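Local atomic coordinates of endo-1,4-beta-xylanase (Pseudoalteromonas haloplanktis, PDB entry 1XWT), a protein that hydrolyses internal beta-1,4 linkages of xylan as a cold-adapted family 8 glycoside hydrolase. Residues His62-Ile67 with Glu78-Gly83. The protein carries 1 engineered substitution. Residues are numbered along the deposited sequence; the frame is centred on the assembly and turned at random.
Sequences HYIKAI and EGQSWG
With CG anti to the backbone N (chi1 -163°) and a bend at chi2 (79°), the side chain of Q80 leaves its helix and brings its amide against the backbone of H62-I64. A glutamine suits this place because one flat amide offers a donor and an acceptor together. Its NE2 gives a hydrogen to H62 O at 3.1 Å; H62 O lies close to the amide plane of Q80, and NE2 sits in the carbonyl plane of H62, on a lone pair. Its OE1 accepts from I64 N at 2.9 Å along an almost straight N-H (170°), the donor tilted somewhat from the carbonyl plane. The two bonds span Y63, bringing its CA (3.3 Å) and CB against Q80 OE1. The contact joins strand 58-66, between 50-55 and 74-76 in the five-stranded antiparallel sheet, to helix 77-89 within the (alpha/alpha)6 barrel fold of family 8; the local axes approach to 7.4 Å. I64, its CG1 beside the backbone N and CG2 anti to it, lays both beta branches over the glycine-lined helix face. CG1 rests 3.4 Å from G79 O, a van der Waals contact, since G83 N already bonds that oxygen. Glycine fits because a CB at G79 would come about 3.2 Å from I64 CG2, and one at G83 about 3.0 Å from I64 CG1. Q80 NE2 also donates to L99 O of helix 93-107, whose L99 side chain packs against I64. A leucine in place of Q80 would probably leave the H62 and L99 carbonyls and the I64 N-H without the amide that now meets them.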
# COMPACT_ATOMS: atom_id res chain seq x y z
N HIS A 62 12.41 -2.59 -16.18
CA HIS A 62 11.98 -1.26 -15.75
C HIS A 62 11.86 -1.20 -14.23
O HIS A 62 11.64 -2.22 -13.56
CB HIS A 62 10.59 -0.92 -16.35
CG HIS A 62 10.63 -0.34 -17.74
ND1 HIS A 62 11.08 -1.03 -18.83
CD2 HIS A 62 10.10 0.81 -18.21
CE1 HIS A 62 11.01 -0.24 -19.89
NE2 HIS A 62 10.40 0.87 -19.55
N TYR A 63 11.97 0.00 -13.67
CA TYR A 63 11.71 0.23 -12.26
C TYR A 63 10.90 1.49 -12.02
O TYR A 63 10.82 2.40 -12.85
CB TYR A 63 13.03 0.28 -11.48
CG TYR A 63 13.99 1.37 -11.89
CD1 TYR A 63 14.86 1.22 -12.96
CD2 TYR A 63 14.02 2.58 -11.21
CE1 TYR A 63 15.74 2.24 -13.34
CE2 TYR A 63 14.89 3.59 -11.56
CZ TYR A 63 15.74 3.43 -12.64
OH TYR A 63 16.63 4.44 -12.97
N ILE A 64 10.29 1.50 -10.84
CA ILE A 64 9.67 2.71 -10.29
C ILE A 64 10.75 3.47 -9.53
O ILE A 64 11.37 2.94 -8.61
CB ILE A 64 8.46 2.33 -9.37
CG1 ILE A 64 7.36 1.59 -10.15
CG2 ILE A 64 7.94 3.57 -8.65
CD1 ILE A 64 6.80 2.37 -11.32
N LYS A 65 11.02 4.69 -9.98
CA LYS A 65 12.10 5.51 -9.45
C LYS A 65 11.64 6.29 -8.23
O LYS A 65 10.77 7.14 -8.35
CB LYS A 65 12.63 6.47 -10.53
CG LYS A 65 13.87 7.24 -10.10
CD LYS A 65 14.36 8.23 -11.16
CE LYS A 65 14.93 7.56 -12.38
NZ LYS A 65 15.66 8.53 -13.30
N ALA A 66 12.26 6.03 -7.09
CA ALA A 66 12.01 6.80 -5.88
C ALA A 66 12.89 8.06 -5.90
O ALA A 66 13.97 8.15 -5.31
CB ALA A 66 12.22 5.97 -4.62
N ILE A 67 12.42 9.05 -6.64
CA ILE A 67 13.10 10.33 -6.79
C ILE A 67 13.30 10.94 -5.42
O ILE A 67 12.39 10.92 -4.59
CB ILE A 67 12.28 11.25 -7.72
CG1 ILE A 67 12.31 10.66 -9.15
CG2 ILE A 67 12.82 12.67 -7.70
CD1 ILE A 67 11.26 11.20 -10.06
N GLU A 78 8.40 -1.20 -2.24
CA GLU A 78 7.03 -0.74 -2.13
C GLU A 78 6.59 -0.13 -3.47
O GLU A 78 5.61 -0.55 -4.05
CB GLU A 78 6.87 0.26 -0.99
CG GLU A 78 6.73 -0.44 0.36
CD GLU A 78 6.80 0.46 1.57
OE1 GLU A 78 7.07 1.67 1.43
OE2 GLU A 78 6.59 -0.04 2.71
N GLY A 79 7.33 0.83 -3.99
CA GLY A 79 6.96 1.46 -5.26
C GLY A 79 6.86 0.47 -6.41
O GLY A 79 5.96 0.57 -7.25
N GLN A 80 7.81 -0.45 -6.47
CA GLN A 80 7.84 -1.48 -7.51
C GLN A 80 6.55 -2.34 -7.47
O GLN A 80 5.89 -2.59 -8.52
CB GLN A 80 9.10 -2.34 -7.36
CG GLN A 80 9.47 -3.16 -8.58
CD GLN A 80 10.17 -2.36 -9.66
OE1 GLN A 80 10.35 -1.14 -9.53
NE2 GLN A 80 10.56 -3.03 -10.75
N SER A 81 6.20 -2.81 -6.27
CA SER A 81 5.04 -3.70 -6.09
C SER A 81 3.72 -2.96 -6.32
O SER A 81 2.77 -3.52 -6.85
CB SER A 81 5.09 -4.35 -4.69
OG SER A 81 4.83 -3.41 -3.65
N TRP A 82 3.66 -1.70 -5.89
CA TRP A 82 2.49 -0.87 -6.15
C TRP A 82 2.33 -0.63 -7.64
O TRP A 82 1.20 -0.66 -8.14
CB TRP A 82 2.61 0.46 -5.40
CG TRP A 82 2.60 0.34 -3.91
CD1 TRP A 82 2.03 -0.66 -3.17
CD2 TRP A 82 3.14 1.27 -2.96
NE1 TRP A 82 2.21 -0.42 -1.82
CE2 TRP A 82 2.90 0.75 -1.67
CE3 TRP A 82 3.86 2.47 -3.07
CZ2 TRP A 82 3.30 1.41 -0.51
CZ3 TRP A 82 4.26 3.12 -1.92
CH2 TRP A 82 3.99 2.57 -0.65
N GLY A 83 3.42 -0.40 -8.37
CA GLY A 83 3.38 -0.23 -9.82
C GLY A 83 2.85 -1.46 -10.53
O GLY A 83 2.06 -1.36 -11.45